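Local coordinates for putative enoyl-CoA hydratase/isomerase (Bordetella parapertussis, PDB 3ISA), which probably belongs to the crotonase-like enzymes that hydrate or isomerise enoyl-CoA thioesters, though its own substrate and reaction are not established, at residues L35-A38 / L39-G42; M84-I87 / E88-L91; F110-G113 / V114-F117; R164-A168 / D169-R173. All coordinates share one frame; numbering follows the deposited sequence.

Contact 1: residues L35-A38 / L39-G42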
# COMPACT_ATOMS: atom_id res chain seq x y z
N LEU D 35 -4.20 34.95 -8.79
CA LEU D 35 -4.33 34.07 -9.95
C LEU D 35 -4.56 32.60 -9.56
O LEU D 35 -5.44 31.94 -10.14
CB LEU D 35 -3.12 34.22 -10.90
CG LEU D 35 -3.11 33.35 -12.16
CD1 LEU D 35 -4.44 33.37 -12.94
CD2 LEU D 35 -1.97 33.84 -13.05
N VAL D 36 -3.80 32.10 -8.58
CA VAL D 36 -3.98 30.71 -8.09
C VAL D 36 -5.41 30.52 -7.60
O VAL D 36 -6.09 29.56 -8.00
CB VAL D 36 -2.93 30.34 -7.03
CG1 VAL D 36 -3.19 28.94 -6.36
CG2 VAL D 36 -1.54 30.40 -7.65
N GLU D 37 -5.90 31.46 -6.77
CA GLU D 37 -7.28 31.34 -6.27
C GLU D 37 -8.35 31.37 -7.38
O GLU D 37 -9.34 30.65 -7.31
CB GLU D 37 -7.59 32.37 -5.18
CG GLU D 37 -6.82 32.19 -3.88
CD GLU D 37 -6.89 30.78 -3.28
OE1 GLU D 37 -8.00 30.21 -3.14
OE2 GLU D 37 -5.82 30.26 -2.91
N ALA D 38 -8.14 32.21 -8.40
CA ALA D 38 -9.00 32.27 -9.57
C ALA D 38 -9.02 30.95 -10.35
O ALA D 38 -10.08 30.52 -10.84
CB ALA D 38 -8.55 33.41 -10.47
N LEU D 39 -7.84 30.33 -10.48
CA LEU D 39 -7.72 29.04 -11.14
C LEU D 39 -8.43 27.94 -10.35
O LEU D 39 -9.15 27.15 -10.92
CB LEU D 39 -6.25 28.68 -11.33
CG LEU D 39 -5.62 29.37 -12.56
CD1 LEU D 39 -4.09 29.50 -12.39
CD2 LEU D 39 -5.99 28.66 -13.85
N ILE D 40 -8.24 27.93 -9.04
CA ILE D 40 -8.91 26.96 -8.19
C ILE D 40 -10.44 27.08 -8.29
O ILE D 40 -11.12 26.07 -8.46
CB ILE D 40 -8.42 27.10 -6.71
CG1 ILE D 40 -6.99 26.53 -6.58
CG2 ILE D 40 -9.33 26.36 -5.78
CD1 ILE D 40 -6.29 26.81 -5.27
N ASP D 41 -10.95 28.32 -8.19
CA ASP D 41 -12.38 28.59 -8.35
C ASP D 41 -12.92 28.11 -9.71
O ASP D 41 -13.95 27.43 -9.76
CB ASP D 41 -12.66 30.07 -8.12
CG ASP D 41 -12.53 30.48 -6.65
OD1 ASP D 41 -12.42 29.58 -5.78
OD2 ASP D 41 -12.54 31.69 -6.36
N GLY D 42 -12.20 28.46 -10.79
CA GLY D 42 -12.59 28.08 -12.14
C GLY D 42 -12.60 26.57 -12.36
O GLY D 42 -13.55 26.03 -12.94
O HOH W 1 -10.11 30.04 -4.67
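L35 meets L39 one turn further along helix 33-48, methyl against methyl, with L35 CD1 3.9 Å from L39 CD1 and the two side chains slanting across each other. L35 holds CG opposite its backbone N (chi1 180°), which leaves CD1 directed at L39, and L9 of strand 9-13 packs on both leucines. V36 comes next and repeats the spacing: its CG1 lies 3.9 Å from I40 CD1, while I40 CG1 passes 3.5 Å from V36 O, the carbonyl that also receives the I40 amide. This pair faces helix 77-95, V36 against I87 and I40 against R86 and L90. E37 bends at chi2 (-52°), and its OE1 forms a salt bridge with R86. A water also lies 2.6 Å from E37 OE1 and 2.6 Å from D41 OD1, but that bridge is doubtful, because D41 has two conformers. A38 adds its carbonyl, which accepts from G42 N at 3.0 Å. The segment therefore has an apolar side seated inside the beta-alpha-beta unit of strand 17-22, helix 33-48 and strand 53-58, and an acidic edge, where the salt bridge to R86 would probably ease the repulsion between E37 and D41.

Contact 2: residues M84-I87 / E88-L91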
# COMPACT_ATOMS: atom_id res chain seq x y z
N MET D 84 2.32 28.38 -1.74
CA MET D 84 2.82 27.13 -2.31
C MET D 84 1.86 25.95 -2.09
O MET D 84 1.64 25.14 -2.99
CB MET D 84 4.22 26.82 -1.75
CG MET D 84 5.34 27.66 -2.39
SD MET D 84 5.55 27.50 -4.18
CE MET D 84 7.09 28.43 -4.27
N VAL D 85 1.26 25.86 -0.90
CA VAL D 85 0.26 24.85 -0.61
C VAL D 85 -0.95 24.97 -1.52
O VAL D 85 -1.39 23.97 -2.08
CB VAL D 85 -0.14 24.87 0.91
CG1 VAL D 85 -1.40 24.05 1.15
CG2 VAL D 85 1.04 24.33 1.74
N ARG D 86 -1.44 26.20 -1.72
CA ARG D 86 -2.56 26.44 -2.61
C ARG D 86 -2.21 26.08 -4.07
O ARG D 86 -3.04 25.53 -4.79
CB ARG D 86 -3.11 27.87 -2.45
CG ARG D 86 -3.71 28.18 -1.04
CD ARG D 86 -4.92 27.31 -0.68
NE ARG D 86 -6.12 27.76 -1.40
CZ ARG D 86 -7.25 27.06 -1.49
NH1 ARG D 86 -7.33 25.86 -0.93
NH2 ARG D 86 -8.30 27.56 -2.15
N ILE D 87 -0.99 26.39 -4.50
CA ILE D 87 -0.50 25.94 -5.81
C ILE D 87 -0.57 24.40 -5.91
O ILE D 87 -1.14 23.87 -6.85
CB ILE D 87 0.93 26.49 -6.13
CG1 ILE D 87 0.84 27.99 -6.46
CG2 ILE D 87 1.55 25.75 -7.32
CD1 ILE D 87 2.19 28.73 -6.46
N GLU D 88 -0.03 23.69 -4.92
CA GLU D 88 -0.09 22.21 -4.97
C GLU D 88 -1.53 21.69 -4.95
O GLU D 88 -1.84 20.72 -5.63
CB GLU D 88 0.76 21.57 -3.87
CG GLU D 88 0.78 20.00 -3.83
CD GLU D 88 1.31 19.33 -5.12
OE1 GLU D 88 1.80 20.01 -6.04
OE2 GLU D 88 1.24 18.08 -5.21
N MET D 89 -2.41 22.34 -4.18
CA MET D 89 -3.80 21.95 -4.15
C MET D 89 -4.44 22.13 -5.55
O MET D 89 -5.16 21.25 -6.04
CB MET D 89 -4.56 22.67 -3.02
CG MET D 89 -4.17 22.17 -1.59
SD MET D 89 -4.92 23.09 -0.20
CE MET D 89 -6.56 22.41 -0.23
N LEU D 90 -4.10 23.24 -6.21
CA LEU D 90 -4.52 23.48 -7.59
C LEU D 90 -4.01 22.40 -8.55
O LEU D 90 -4.79 21.86 -9.34
CB LEU D 90 -4.06 24.87 -8.06
CG LEU D 90 -4.27 25.14 -9.56
CD1 LEU D 90 -5.77 25.12 -9.98
CD2 LEU D 90 -3.56 26.43 -10.01
N LEU D 91 -2.72 22.09 -8.45
CA LEU D 91 -2.10 21.09 -9.35
C LEU D 91 -2.77 19.72 -9.20
O LEU D 91 -3.02 19.01 -10.18
CB LEU D 91 -0.59 21.02 -9.09
CG LEU D 91 0.18 22.32 -9.32
CD1 LEU D 91 1.64 22.18 -8.90
CD2 LEU D 91 0.05 22.75 -10.79
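The R86 guanidinium meets M89 at its edge: M89 CE lies near the plane, 3.6 Å from R86 NH1, and the sulfur follows, M89 SD 3.7 Å from the same nitrogen. The methionine thus flanks the charged group without stacking on a face. This is the middle of helix 77-95, one of the helices packed in the core of the crotonase fold. R86 comes round to M89 through bends at chi2 (-62°) and chi3 (-76°), and its other terminal nitrogen, NH2, is held by E37 of helix 33-48. P231 and Q230 of a second subunit pack on R86 and M89, placing this side of the helix at a subunit interface. The other flat group, the E88 carboxylate, makes no contact with the M84-I87 turn. A bend at chi2 (60°) turns it elsewhere: its OE2 is hydrogen-bonded to Q92, one turn on, and forms a salt bridge with R146.

Two pairs lie alongside each other, pointing the same way. V85 CG1 rests 3.9 Å from M89 SD, next to A229 of the second subunit. On another side of the helix I87 runs beside L91 and approaches A112 of helix 112-119. There I87 CG2 touches L91 CD1 at 3.9 Å, and L91 CG sits only 3.2 Å from I87 O, the carbonyl that accepts the L91 amide.

Contact 3: residues F110-G113 / V114-F117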
# COMPACT_ATOMS: atom_id res chain seq x y z
N PHE D 110 8.57 28.35 -16.25
CA PHE D 110 9.34 28.11 -15.04
C PHE D 110 8.50 27.55 -13.90
O PHE D 110 7.34 27.95 -13.73
CB PHE D 110 9.99 29.41 -14.53
CG PHE D 110 10.99 30.00 -15.49
CD1 PHE D 110 12.31 29.58 -15.48
CD2 PHE D 110 10.60 31.00 -16.38
CE1 PHE D 110 13.24 30.12 -16.35
CE2 PHE D 110 11.52 31.56 -17.27
CZ PHE D 110 12.85 31.11 -17.25
N GLY D 111 9.11 26.66 -13.12
CA GLY D 111 8.57 26.24 -11.82
C GLY D 111 7.14 25.73 -11.84
O GLY D 111 6.80 24.87 -12.64
N ALA D 112 6.29 26.29 -10.97
CA ALA D 112 4.89 25.91 -10.88
C ALA D 112 4.13 26.07 -12.22
O ALA D 112 3.14 25.38 -12.46
CB ALA D 112 4.20 26.69 -9.77
N GLY D 113 4.62 26.97 -13.08
CA GLY D 113 4.14 27.08 -14.47
C GLY D 113 4.33 25.80 -15.25
O GLY D 113 3.40 25.32 -15.92
N VAL D 114 5.53 25.24 -15.18
CA VAL D 114 5.81 23.95 -15.79
C VAL D 114 4.99 22.84 -15.11
O VAL D 114 4.50 21.95 -15.78
CB VAL D 114 7.34 23.63 -15.79
CG1 VAL D 114 7.65 22.28 -16.49
CG2 VAL D 114 8.13 24.78 -16.45
N ASP D 115 4.81 22.92 -13.79
CA ASP D 115 4.03 21.89 -13.10
C ASP D 115 2.53 21.90 -13.50
O ASP D 115 1.88 20.85 -13.61
CB ASP D 115 4.16 22.07 -11.59
CG ASP D 115 5.60 21.88 -11.10
OD1 ASP D 115 6.25 20.88 -11.50
OD2 ASP D 115 6.08 22.74 -10.34
N LEU D 116 2.00 23.10 -13.73
CA LEU D 116 0.62 23.24 -14.17
C LEU D 116 0.44 22.58 -15.54
O LEU D 116 -0.52 21.83 -15.76
CB LEU D 116 0.20 24.71 -14.18
CG LEU D 116 -1.21 25.00 -14.72
CD1 LEU D 116 -2.29 24.23 -13.94
CD2 LEU D 116 -1.43 26.51 -14.67
N PHE D 117 1.39 22.86 -16.43
CA PHE D 117 1.49 22.22 -17.72
C PHE D 117 1.55 20.68 -17.58
O PHE D 117 0.77 19.97 -18.23
CB PHE D 117 2.75 22.77 -18.43
CG PHE D 117 2.91 22.31 -19.84
CD1 PHE D 117 2.17 22.90 -20.86
CD2 PHE D 117 3.84 21.31 -20.16
CE1 PHE D 117 2.30 22.47 -22.18
CE2 PHE D 117 4.00 20.89 -21.48
CZ PHE D 117 3.22 21.49 -22.50
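G111 and D115 meet through the backbone at the start of helix 112-119. Among the hydrogen bonds, the G111 carbonyl takes two amides: D115 N at 3.0 Å, in the carbonyl plane, and V114 N at 2.9 Å, a weak bond bent to 115°. The next two i to i+4 bonds follow, L116 N to A112 O at 2.8 Å and F117 N to G113 O at a longer 3.2 Å. G111 is the N-cap residue, and its positive phi (54°) turns the chain from strand 108-110 into the helix.

The nonbonded approaches include that of the D115 carboxylate. With CG beside the backbone N (chi1 -63°), the group folds back so that D115 OD2 stands 3.4 Å from A112 CA. D115 OD2 also lies 3.2 Å from G111 O, where two acceptors face each other without a bond. V114 reaches back too, its CG2 3.6 Å from F110 N.

In the packing around the helix, L116 lies on L91 of helix 77-95 and the F117 ring meets that of F131. A glycerol lies about 4 Å from the F110 side chain.

A glycine-rich turn leading into a buried helix is where crotonase relatives place an oxyanion-hole amide and, one turn on, an acidic residue. The arrangement here is consistent with that site, with A112 and D115 probably at the matching positions.

Contact 4: residues R164-A168 / D169-R173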
# COMPACT_ATOMS: atom_id res chain seq x y z
N ARG D 164 17.85 22.06 -14.10
CA ARG D 164 18.27 22.59 -15.39
C ARG D 164 17.13 22.81 -16.38
O ARG D 164 16.08 22.17 -16.29
CB ARG D 164 19.34 21.67 -16.03
CG ARG D 164 18.88 20.24 -16.34
CD ARG D 164 19.87 19.57 -17.26
NE ARG D 164 19.52 18.18 -17.59
CZ ARG D 164 18.80 17.80 -18.64
NH1 ARG D 164 18.29 18.69 -19.49
NH2 ARG D 164 18.57 16.51 -18.84
N ALA D 165 17.35 23.70 -17.34
CA ALA D 165 16.40 23.92 -18.41
C ALA D 165 16.37 22.77 -19.43
O ALA D 165 17.36 22.04 -19.57
CB ALA D 165 16.67 25.24 -19.11
N PHE D 166 15.23 22.59 -20.10
CA PHE D 166 15.10 21.73 -21.28
C PHE D 166 14.17 22.34 -22.33
O PHE D 166 13.20 23.03 -22.00
CB PHE D 166 14.69 20.29 -20.92
CG PHE D 166 13.36 20.16 -20.21
CD1 PHE D 166 12.22 19.72 -20.89
CD2 PHE D 166 13.26 20.43 -18.84
CE1 PHE D 166 10.99 19.58 -20.24
CE2 PHE D 166 12.03 20.29 -18.18
CZ PHE D 166 10.90 19.86 -18.88
N ASP D 167 14.49 22.08 -23.60
CA ASP D 167 13.77 22.67 -24.72
C ASP D 167 12.69 21.75 -25.27
O ASP D 167 12.53 20.61 -24.82
CB ASP D 167 14.74 23.13 -25.82
CG ASP D 167 15.31 21.98 -26.68
OD1 ASP D 167 15.24 20.79 -26.29
OD2 ASP D 167 15.84 22.27 -27.77
N ALA D 168 11.96 22.26 -26.26
CA ALA D 168 10.88 21.53 -26.93
C ALA D 168 11.28 20.16 -27.48
O ALA D 168 10.53 19.19 -27.31
CB ALA D 168 10.27 22.39 -28.01
N ASP D 169 12.45 20.08 -28.13
CA ASP D 169 12.96 18.81 -28.67
C ASP D 169 13.18 17.78 -27.59
O ASP D 169 12.72 16.65 -27.72
CB ASP D 169 14.27 19.01 -29.46
CG ASP D 169 14.05 19.70 -30.79
OD1 ASP D 169 12.95 19.54 -31.38
OD2 ASP D 169 14.98 20.39 -31.25
N GLU D 170 13.87 18.18 -26.52
CA GLU D 170 14.07 17.31 -25.36
C GLU D 170 12.75 16.93 -24.71
O GLU D 170 12.54 15.75 -24.41
CB GLU D 170 15.02 17.91 -24.31
CG GLU D 170 15.30 16.90 -23.18
CD GLU D 170 16.33 17.33 -22.15
OE1 GLU D 170 16.98 18.38 -22.30
OE2 GLU D 170 16.48 16.57 -21.15
N ALA D 171 11.87 17.92 -24.51
CA ALA D 171 10.52 17.66 -23.96
C ALA D 171 9.76 16.59 -24.76
O ALA D 171 9.14 15.70 -24.17
CB ALA D 171 9.73 18.95 -23.87
N ARG D 172 9.86 16.66 -26.09
CA ARG D 172 9.25 15.65 -26.96
C ARG D 172 9.88 14.26 -26.81
O ARG D 172 9.14 13.27 -26.66
CB ARG D 172 9.24 16.10 -28.44
CG ARG D 172 8.10 15.47 -29.24
CD ARG D 172 8.50 15.12 -30.68
NE ARG D 172 8.39 16.25 -31.60
CZ ARG D 172 9.41 17.01 -32.00
NH1 ARG D 172 9.19 18.02 -32.84
NH2 ARG D 172 10.65 16.76 -31.58
N ARG D 173 11.21 14.20 -26.84
CA ARG D 173 11.95 12.95 -26.69
C ARG D 173 11.59 12.19 -25.41
O ARG D 173 11.33 10.99 -25.46
CB ARG D 173 13.46 13.20 -26.77
CG ARG D 173 14.02 13.11 -28.18
CD ARG D 173 15.14 14.12 -28.44
NE ARG D 173 16.00 14.35 -27.28
CZ ARG D 173 16.68 15.48 -27.07
NH1 ARG D 173 17.43 15.61 -25.98
NH2 ARG D 173 16.59 16.49 -27.93
O HOH W 2 17.16 20.63 -23.79
O HOH W 3 17.48 18.76 -26.63
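R164 grips the E170 carboxylate end-on in a salt bridge: R164 NH1 donates to E170 OE1 at 3.1 Å and R164 NH2 to E170 OE2 at 3.1 Å. Both oxygens use their syn lone pairs, and the two planes are only 27° apart. A weak extra bond joins NH1 to OE2. E170 reaches the arginine fully extended, with F166 CB 3.3 Å from its OE1. That oxygen also takes a proton from a water which in turn accepts from D167 N.

The next shell is the helix start. D167 is the N-cap of helix 168-173: its OD1 accepts from E170 N at 3.0 Å in a nearly straight bond (170°), meeting it on the syn side but tilted out of the carboxylate plane. The reverse link, from D167 N to the E170 carboxylate, goes through the water and is not the direct bond of a capping box. Strand 165-167 and the helix run at 83° to each other, and the F166 ring turns its edge to A171, CE1 lying 3.9 Å from A171 CB.

Further out, S158 OG of helix 153-161 is hydrogen-bonded to R164 NH2, and I159 packs against R164, F166 and E170. The F166 ring also meets those of F131 and F176.

Contacts 1, 2 and 3 form a layered series through the domain. Contact 1 touches contact 2, their centres 10 Å apart, through the salt bridge between E37 OE1 and R86 NH2 (2.8 Å) and through V36 CG2 on I87 CG1 (3.6 Å). Contact 2 in turn meets contact 3, centres 11 Å apart, where L91 CD2 lies 3.5 Å from L116 CA. Contact 3 is the innermost, about 4 Å from the chain centre, and is the one at the probable active site. Contact 4 does not touch it, its nearest atoms about 5 Å away, but F131 packs between the two, against F117, V114 and F166. Contacts 1 and 4 lie 28 Å apart, centre to centre.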